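Local coordinates for protein HTH-type transcriptional regulator cbl (PDB 2FYI) that forms the cofactor-binding domain of a LysR-family, DNA-binding transcription regulator that may play an accessory regulatory part within the cys regulon, at residues 78-89 / 186-197. Residues are numbered along the deposited sequence; the frame is centred on the assembly and turned at random.
Sequences QLVAFPWFRWHH and FDANTVWLGLKR
N189 lies over one face of the W87 indole, its CB 3.6 Å from the centre of the five-membered ring and its amide plane turned 31° from the indole. The short asparagine suits this place: its flat end rests on the broad ring while ND2 reaches W87 O (3.2 Å) from above the carbonyl plane, an oxygen that also accepts from N189 N. With CG set between backbone N and carbonyl carbon (chi1 63°), the indole swings back toward the neighbouring strand, against N189 and V191, and NE1 bonds S70. Were W87 an alanine, N189 would probably lose the ring it rests on, and S70 its indole N-H partner. Next along this face, the branched V191 pushes CG2 over the F85 ring (3.8 Å from CZ) and against W87 NE1 (3.5 Å). Strands 79-87 and 189-196 run antiparallel, and near W87 to H89 and F186 to N189 the paired chains cross between lobes, as in the periplasmic-binding-protein-like fold of LysR effector domains. A beta bulge interrupts their ladder: W84 and F85 together face V191, W84 N bonding V191 O while V191 N bonds F85 O. Beyond it, branched L193 lays one methyl, CD1, against W84 CB (3.5 Å), while the F82 ring reaches helices 203-212 and 218-226. On the opposite face, the broad W192 ring spans A81 and P83, CE3 3.7 Å from the small A81 CB and CZ3 beside the proline ring. At one end, the A188 methyl is a knob between the R86 guanidinium and H88 ring faces; at the other, V80 CG2 sits centrally over the R197 guanidinium, whose NH2 bonds L79 O weakly.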
ATOM      1  N   GLN A  78      -0.896  -0.318 -26.643  1.00 45.21           N
ATOM      2  CA  GLN A  78       0.111  -1.375 -26.709  1.00 44.97           C
ATOM      3  C   GLN A  78      -0.203  -2.587 -25.863  1.00 43.12           C
ATOM      4  O   GLN A  78       0.573  -3.526 -25.797  1.00 42.48           O
ATOM      5  CB  GLN A  78       1.457  -0.866 -26.289  1.00 47.60           C
ATOM      6  CG  GLN A  78       2.146  -0.071 -27.323  1.00 50.30           C
ATOM      7  CD  GLN A  78       3.366   0.588 -26.725  1.00 52.76           C
ATOM      8  OE1 GLN A  78       3.558   0.600 -25.476  1.00 53.07           O
ATOM      9  NE2 GLN A  78       4.215   1.142 -27.600  1.00 53.67           N
ATOM     10  N   LEU A  79      -1.334  -2.570 -25.188  1.00 41.19           N
ATOM     11  CA  LEU A  79      -1.715  -3.747 -24.439  1.00 39.38           C
ATOM     12  C   LEU A  79      -3.027  -4.309 -24.945  1.00 38.62           C
ATOM     13  O   LEU A  79      -3.714  -3.685 -25.742  1.00 38.79           O
ATOM     14  CB  LEU A  79      -1.790  -3.442 -22.939  1.00 38.82           C
ATOM     15  CG  LEU A  79      -0.550  -2.794 -22.328  1.00 38.03           C
ATOM     16  CD1 LEU A  79      -0.852  -2.496 -20.896  1.00 38.41           C
ATOM     17  CD2 LEU A  79       0.699  -3.671 -22.465  1.00 37.58           C
ATOM     18  N   VAL A  80      -3.352  -5.503 -24.477  1.00 37.96           N
ATOM     19  CA  VAL A  80      -4.622  -6.156 -24.767  1.00 37.10           C
ATOM     20  C   VAL A  80      -5.164  -6.626 -23.414  1.00 36.81           C
ATOM     21  O   VAL A  80      -4.449  -7.325 -22.683  1.00 37.55           O
ATOM     22  CB  VAL A  80      -4.389  -7.409 -25.630  1.00 36.88           C
ATOM     23  CG1 VAL A  80      -5.690  -8.137 -25.874  1.00 36.87           C
ATOM     24  CG2 VAL A  80      -3.721  -7.052 -26.942  1.00 36.62           C
ATOM     25  N   ALA A  81      -6.402  -6.274 -23.073  1.00 35.55           N
ATOM     26  CA  ALA A  81      -6.887  -6.571 -21.743  1.00 34.56           C
ATOM     27  C   ALA A  81      -8.166  -7.377 -21.770  1.00 34.73           C
ATOM     28  O   ALA A  81      -9.035  -7.155 -22.610  1.00 34.39           O
ATOM     29  CB  ALA A  81      -7.083  -5.298 -20.977  1.00 34.56           C
ATOM     30  N   PHE A  82      -8.278  -8.316 -20.834  1.00 34.73           N
ATOM     31  CA  PHE A  82      -9.483  -9.120 -20.706  1.00 33.82           C
ATOM     32  C   PHE A  82     -10.060  -8.880 -19.332  1.00 33.24           C
ATOM     33  O   PHE A  82      -9.314  -8.725 -18.356  1.00 32.87           O
ATOM     34  CB  PHE A  82      -9.151 -10.593 -20.839  1.00 34.04           C
ATOM     35  CG  PHE A  82      -8.354 -10.932 -22.056  1.00 34.53           C
ATOM     36  CD1 PHE A  82      -6.975 -10.798 -22.064  1.00 35.07           C
ATOM     37  CD2 PHE A  82      -8.970 -11.433 -23.194  1.00 34.87           C
ATOM     38  CE1 PHE A  82      -6.215 -11.145 -23.211  1.00 34.90           C
ATOM     39  CE2 PHE A  82      -8.216 -11.778 -24.342  1.00 34.65           C
ATOM     40  CZ  PHE A  82      -6.843 -11.628 -24.341  1.00 34.52           C
ATOM     41  N   PRO A  83     -11.395  -8.857 -19.258  1.00 32.51           N
ATOM     42  CA  PRO A  83     -12.146  -8.665 -18.006  1.00 31.57           C
ATOM     43  C   PRO A  83     -12.032  -9.878 -17.086  1.00 30.76           C
ATOM     44  O   PRO A  83     -12.267 -11.003 -17.505  1.00 31.28           O
ATOM     45  CB  PRO A  83     -13.585  -8.444 -18.491  1.00 30.54           C
ATOM     46  CG  PRO A  83     -13.628  -8.979 -19.875  1.00 30.11           C
ATOM     47  CD  PRO A  83     -12.253  -9.014 -20.444  1.00 30.34           C
ATOM     48  N   TRP A  84     -11.648  -9.656 -15.847  1.00 30.10           N
ATOM     49  CA  TRP A  84     -11.601 -10.748 -14.911  1.00 30.19           C
ATOM     50  C   TRP A  84     -12.912 -10.857 -14.114  1.00 30.47           C
ATOM     51  O   TRP A  84     -13.588 -11.884 -14.182  1.00 31.64           O
ATOM     52  CB  TRP A  84     -10.373 -10.654 -14.036  1.00 30.90           C
ATOM     53  CG  TRP A  84     -10.251 -11.757 -13.087  1.00 31.51           C
ATOM     54  CD1 TRP A  84     -10.960 -12.929 -13.077  1.00 31.45           C
ATOM     55  CD2 TRP A  84      -9.332 -11.829 -12.003  1.00 32.04           C
ATOM     56  NE1 TRP A  84     -10.538 -13.724 -12.050  1.00 31.58           N
ATOM     57  CE2 TRP A  84      -9.539 -13.070 -11.367  1.00 32.09           C
ATOM     58  CE3 TRP A  84      -8.352 -10.963 -11.503  1.00 31.62           C
ATOM     59  CZ2 TRP A  84      -8.810 -13.458 -10.247  1.00 31.32           C
ATOM     60  CZ3 TRP A  84      -7.628 -11.354 -10.398  1.00 31.54           C
ATOM     61  CH2 TRP A  84      -7.868 -12.588  -9.776  1.00 31.44           C
ATOM     62  N   PHE A  85     -13.293  -9.811 -13.394  1.00 30.09           N
ATOM     63  CA  PHE A  85     -14.606  -9.767 -12.757  1.00 30.06           C
ATOM     64  C   PHE A  85     -14.992  -8.316 -12.483  1.00 30.92           C
ATOM     65  O   PHE A  85     -14.162  -7.411 -12.628  1.00 31.24           O
ATOM     66  CB  PHE A  85     -14.627 -10.579 -11.466  1.00 30.69           C
ATOM     67  CG  PHE A  85     -13.636 -10.111 -10.469  1.00 31.69           C
ATOM     68  CD1 PHE A  85     -13.942  -9.060  -9.614  1.00 31.34           C
ATOM     69  CD2 PHE A  85     -12.353 -10.678 -10.422  1.00 32.97           C
ATOM     70  CE1 PHE A  85     -13.008  -8.590  -8.697  1.00 31.98           C
ATOM     71  CE2 PHE A  85     -11.393 -10.210  -9.502  1.00 33.00           C
ATOM     72  CZ  PHE A  85     -11.724  -9.156  -8.634  1.00 32.01           C
ATOM     73  N   ARG A  86     -16.251  -8.090 -12.103  1.00 31.77           N
ATOM     74  CA  ARG A  86     -16.704  -6.748 -11.705  1.00 33.13           C
ATOM     75  C   ARG A  86     -16.893  -6.553 -10.210  1.00 33.17           C
ATOM     76  O   ARG A  86     -17.096  -7.502  -9.466  1.00 32.56           O
ATOM     77  CB  ARG A  86     -17.928  -6.313 -12.480  1.00 34.22           C
ATOM     78  CG  ARG A  86     -17.567  -6.135 -13.905  1.00 37.66           C
ATOM     79  CD  ARG A  86     -18.734  -6.414 -14.777  1.00 41.85           C
ATOM     80  NE  ARG A  86     -19.244  -5.165 -15.333  1.00 45.79           N
ATOM     81  CZ  ARG A  86     -20.234  -4.426 -14.820  1.00 47.75           C
ATOM     82  NH1 ARG A  86     -20.900  -4.789 -13.702  1.00 48.70           N
ATOM     83  NH2 ARG A  86     -20.569  -3.303 -15.449  1.00 48.12           N
ATOM     84  N   TRP A  87     -16.766  -5.306  -9.771  1.00 34.02           N
ATOM     85  CA  TRP A  87     -16.845  -4.995  -8.351  1.00 34.49           C
ATOM     86  C   TRP A  87     -17.277  -3.580  -8.077  1.00 35.23           C
ATOM     87  O   TRP A  87     -17.147  -2.704  -8.941  1.00 36.18           O
ATOM     88  CB  TRP A  87     -15.509  -5.217  -7.706  1.00 33.81           C
ATOM     89  CG  TRP A  87     -14.447  -4.341  -8.208  1.00 33.74           C
ATOM     90  CD1 TRP A  87     -13.620  -4.585  -9.251  1.00 33.48           C
ATOM     91  CD2 TRP A  87     -14.052  -3.069  -7.665  1.00 34.34           C
ATOM     92  NE1 TRP A  87     -12.718  -3.553  -9.396  1.00 33.82           N
ATOM     93  CE2 TRP A  87     -12.961  -2.610  -8.431  1.00 34.44           C
ATOM     94  CE3 TRP A  87     -14.511  -2.276  -6.599  1.00 33.78           C
ATOM     95  CZ2 TRP A  87     -12.320  -1.388  -8.167  1.00 34.37           C
ATOM     96  CZ3 TRP A  87     -13.872  -1.066  -6.339  1.00 33.60           C
ATOM     97  CH2 TRP A  87     -12.792  -0.632  -7.125  1.00 33.68           C
ATOM     98  N   HIS A  88     -17.783  -3.370  -6.863  1.00 35.23           N
ATOM     99  CA  HIS A  88     -18.333  -2.086  -6.449  1.00 35.04           C
ATOM    100  C   HIS A  88     -17.692  -1.592  -5.181  1.00 34.97           C
ATOM    101  O   HIS A  88     -17.185  -2.373  -4.369  1.00 34.32           O
ATOM    102  CB  HIS A  88     -19.800  -2.241  -6.120  1.00 35.57           C
ATOM    103  CG  HIS A  88     -20.685  -2.344  -7.313  1.00 35.99           C
ATOM    104  ND1 HIS A  88     -21.301  -1.247  -7.873  1.00 36.49           N
ATOM    105  CD2 HIS A  88     -21.082  -3.412  -8.040  1.00 35.82           C
ATOM    106  CE1 HIS A  88     -22.033  -1.629  -8.903  1.00 36.19           C
ATOM    107  NE2 HIS A  88     -21.919  -2.937  -9.022  1.00 36.05           N
ATOM    108  N   HIS A  89     -17.765  -0.286  -4.968  1.00 34.71           N
ATOM    109  CA  HIS A  89     -17.335   0.261  -3.689  1.00 34.58           C
ATOM    110  C   HIS A  89     -18.397   0.054  -2.638  1.00 35.35           C
ATOM    111  O   HIS A  89     -19.604   0.073  -2.920  1.00 35.28           O
ATOM    112  CB  HIS A  89     -17.074   1.742  -3.799  1.00 33.51           C
ATOM    113  CG  HIS A  89     -15.909   2.083  -4.660  1.00 32.83           C
ATOM    114  ND1 HIS A  89     -16.051   2.623  -5.919  1.00 32.54           N
ATOM    115  CD2 HIS A  89     -14.581   1.955  -4.447  1.00 32.32           C
ATOM    116  CE1 HIS A  89     -14.857   2.814  -6.446  1.00 32.93           C
ATOM    117  NE2 HIS A  89     -13.948   2.423  -5.569  1.00 32.45           N
ATOM    118  N   PHE A 186     -23.060   3.999  -6.761  1.00 33.30           N
ATOM    119  CA  PHE A 186     -21.907   4.118  -7.640  1.00 33.94           C
ATOM    120  C   PHE A 186     -21.932   3.081  -8.766  1.00 35.83           C
ATOM    121  O   PHE A 186     -22.539   2.015  -8.625  1.00 36.82           O
ATOM    122  CB  PHE A 186     -20.658   3.933  -6.830  1.00 32.27           C
ATOM    123  CG  PHE A 186     -20.568   4.849  -5.672  1.00 32.16           C
ATOM    124  CD1 PHE A 186     -20.147   6.164  -5.844  1.00 32.07           C
ATOM    125  CD2 PHE A 186     -20.885   4.411  -4.396  1.00 31.79           C
ATOM    126  CE1 PHE A 186     -20.051   7.038  -4.743  1.00 31.76           C
ATOM    127  CE2 PHE A 186     -20.794   5.287  -3.293  1.00 31.47           C
ATOM    128  CZ  PHE A 186     -20.380   6.600  -3.468  1.00 30.85           C
ATOM    129  N   ASP A 187     -21.273   3.371  -9.880  1.00 37.06           N
ATOM    130  CA  ASP A 187     -21.133   2.357 -10.919  1.00 38.53           C
ATOM    131  C   ASP A 187     -20.075   1.304 -10.602  1.00 38.22           C
ATOM    132  O   ASP A 187     -19.166   1.541  -9.780  1.00 38.44           O
ATOM    133  CB  ASP A 187     -20.842   3.008 -12.263  1.00 41.40           C
ATOM    134  CG  ASP A 187     -22.016   3.822 -12.764  1.00 43.78           C
ATOM    135  OD1 ASP A 187     -23.135   3.635 -12.193  1.00 45.33           O
ATOM    136  OD2 ASP A 187     -21.827   4.642 -13.701  1.00 43.60           O
ATOM    137  N   ALA A 188     -20.219   0.147 -11.260  1.00 37.31           N
ATOM    138  CA  ALA A 188     -19.297  -0.992 -11.165  1.00 35.92           C
ATOM    139  C   ALA A 188     -17.940  -0.686 -11.767  1.00 35.53           C
ATOM    140  O   ALA A 188     -17.830   0.122 -12.665  1.00 34.62           O
ATOM    141  CB  ALA A 188     -19.876  -2.157 -11.875  1.00 35.03           C
ATOM    142  N   ASN A 189     -16.910  -1.360 -11.263  1.00 35.93           N
ATOM    143  CA  ASN A 189     -15.567  -1.312 -11.847  1.00 35.40           C
ATOM    144  C   ASN A 189     -15.221  -2.667 -12.424  1.00 34.74           C
ATOM    145  O   ASN A 189     -15.893  -3.657 -12.153  1.00 35.33           O
ATOM    146  CB  ASN A 189     -14.557  -0.975 -10.761  1.00 35.92           C
ATOM    147  CG  ASN A 189     -14.937   0.267 -10.001  1.00 36.74           C
ATOM    148  OD1 ASN A 189     -14.679   1.389 -10.451  1.00 37.35           O
ATOM    149  ND2 ASN A 189     -15.578   0.085  -8.856  1.00 36.34           N
ATOM    150  N   THR A 190     -14.154  -2.727 -13.200  1.00 33.52           N
ATOM    151  CA  THR A 190     -13.725  -4.003 -13.742  1.00 32.29           C
ATOM    152  C   THR A 190     -12.261  -4.224 -13.481  1.00 32.42           C
ATOM    153  O   THR A 190     -11.463  -3.278 -13.518  1.00 33.19           O
ATOM    154  CB  THR A 190     -13.876  -4.044 -15.230  1.00 31.97           C
ATOM    155  OG1 THR A 190     -15.233  -3.783 -15.562  1.00 31.80           O
ATOM    156  CG2 THR A 190     -13.494  -5.405 -15.716  1.00 32.47           C
ATOM    157  N   VAL A 191     -11.889  -5.466 -13.214  1.00 31.87           N
ATOM    158  CA  VAL A 191     -10.484  -5.762 -13.039  1.00 30.98           C
ATOM    159  C   VAL A 191     -10.024  -6.433 -14.304  1.00 31.31           C
ATOM    160  O   VAL A 191     -10.628  -7.408 -14.728  1.00 30.49           O
ATOM    161  CB  VAL A 191     -10.224  -6.712 -11.902  1.00 29.91           C
ATOM    162  CG1 VAL A 191      -8.755  -6.926 -11.820  1.00 29.60           C
ATOM    163  CG2 VAL A 191     -10.725  -6.134 -10.642  1.00 28.97           C
ATOM    164  N   TRP A 192      -8.950  -5.905 -14.891  1.00 31.86           N
ATOM    165  CA  TRP A 192      -8.434  -6.395 -16.152  1.00 31.37           C
ATOM    166  C   TRP A 192      -7.195  -7.224 -15.992  1.00 31.82           C
ATOM    167  O   TRP A 192      -6.358  -7.003 -15.090  1.00 33.87           O
ATOM    168  CB  TRP A 192      -8.111  -5.239 -17.072  1.00 32.43           C
ATOM    169  CG  TRP A 192      -9.279  -4.359 -17.317  1.00 33.28           C
ATOM    170  CD1 TRP A 192      -9.630  -3.250 -16.608  1.00 33.50           C
ATOM    171  CD2 TRP A 192     -10.257  -4.504 -18.351  1.00 32.98           C
ATOM    172  NE1 TRP A 192     -10.781  -2.701 -17.132  1.00 33.54           N
ATOM    173  CE2 TRP A 192     -11.183  -3.444 -18.202  1.00 32.40           C
ATOM    174  CE3 TRP A 192     -10.438  -5.422 -19.385  1.00 33.47           C
ATOM    175  CZ2 TRP A 192     -12.259  -3.269 -19.033  1.00 32.06           C
ATOM    176  CZ3 TRP A 192     -11.530  -5.246 -20.233  1.00 33.63           C
ATOM    177  CH2 TRP A 192     -12.428  -4.173 -20.041  1.00 33.03           C
ATOM    178  N   LEU A 193      -7.084  -8.184 -16.896  1.00 30.83           N
ATOM    179  CA  LEU A 193      -5.909  -8.969 -17.064  1.00 29.59           C
ATOM    180  C   LEU A 193      -5.345  -8.494 -18.393  1.00 30.05           C
ATOM    181  O   LEU A 193      -6.033  -8.575 -19.422  1.00 29.96           O
ATOM    182  CB  LEU A 193      -6.335 -10.400 -17.202  1.00 29.55           C
ATOM    183  CG  LEU A 193      -7.077 -10.948 -15.994  1.00 29.61           C
ATOM    184  CD1 LEU A 193      -8.151 -11.920 -16.449  1.00 28.05           C
ATOM    185  CD2 LEU A 193      -6.074 -11.599 -15.024  1.00 29.78           C
ATOM    186  N   GLY A 194      -4.117  -7.975 -18.372  1.00 29.71           N
ATOM    187  CA  GLY A 194      -3.489  -7.477 -19.586  1.00 30.56           C
ATOM    188  C   GLY A 194      -2.235  -8.235 -19.999  1.00 31.90           C
ATOM    189  O   GLY A 194      -1.515  -8.775 -19.161  1.00 33.25           O
ATOM    190  N   LEU A 195      -1.980  -8.286 -21.301  1.00 32.09           N
ATOM    191  CA  LEU A 195      -0.723  -8.823 -21.829  1.00 31.81           C
ATOM    192  C   LEU A 195      -0.221  -7.833 -22.851  1.00 31.97           C
ATOM    193  O   LEU A 195      -1.022  -7.046 -23.411  1.00 32.20           O
ATOM    194  CB  LEU A 195      -0.955 -10.158 -22.549  1.00 31.68           C
ATOM    195  CG  LEU A 195      -1.612 -11.248 -21.726  1.00 31.56           C
ATOM    196  CD1 LEU A 195      -2.164 -12.353 -22.578  1.00 30.71           C
ATOM    197  CD2 LEU A 195      -0.560 -11.754 -20.785  1.00 32.30           C
ATOM    198  N   LYS A 196       1.081  -7.882 -23.127  1.00 31.38           N
ATOM    199  CA  LYS A 196       1.636  -7.097 -24.224  1.00 32.01           C
ATOM    200  C   LYS A 196       1.102  -7.585 -25.568  1.00 31.93           C
ATOM    201  O   LYS A 196       1.093  -8.790 -25.855  1.00 31.71           O
ATOM    202  CB  LYS A 196       3.146  -7.183 -24.200  1.00 32.38           C
ATOM    203  CG  LYS A 196       3.867  -6.365 -25.237  1.00 32.14           C
ATOM    204  CD  LYS A 196       5.343  -6.565 -24.952  1.00 33.17           C
ATOM    205  CE  LYS A 196       6.210  -6.308 -26.154  1.00 33.49           C
ATOM    206  NZ  LYS A 196       6.423  -4.863 -26.267  1.00 33.65           N
ATOM    207  N   ARG A 197       0.644  -6.655 -26.388  1.00 32.33           N
ATOM    208  CA  ARG A 197       0.057  -7.023 -27.680  1.00 33.13           C
ATOM    209  C   ARG A 197       1.097  -7.554 -28.660  1.00 32.62           C
ATOM    210  O   ARG A 197       2.229  -7.083 -28.684  1.00 32.35           O
ATOM    211  CB  ARG A 197      -0.644  -5.817 -28.268  1.00 34.29           C
ATOM    212  CG  ARG A 197      -1.261  -6.024 -29.588  1.00 35.79           C
ATOM    213  CD  ARG A 197      -1.843  -4.715 -29.996  1.00 37.67           C
ATOM    214  NE  ARG A 197      -3.019  -4.409 -29.190  1.00 39.57           N
ATOM    215  CZ  ARG A 197      -4.224  -4.931 -29.433  1.00 40.96           C
ATOM    216  NH1 ARG A 197      -4.382  -5.784 -30.461  1.00 42.23           N
ATOM    217  NH2 ARG A 197      -5.266  -4.605 -28.669  1.00 40.22           N
TER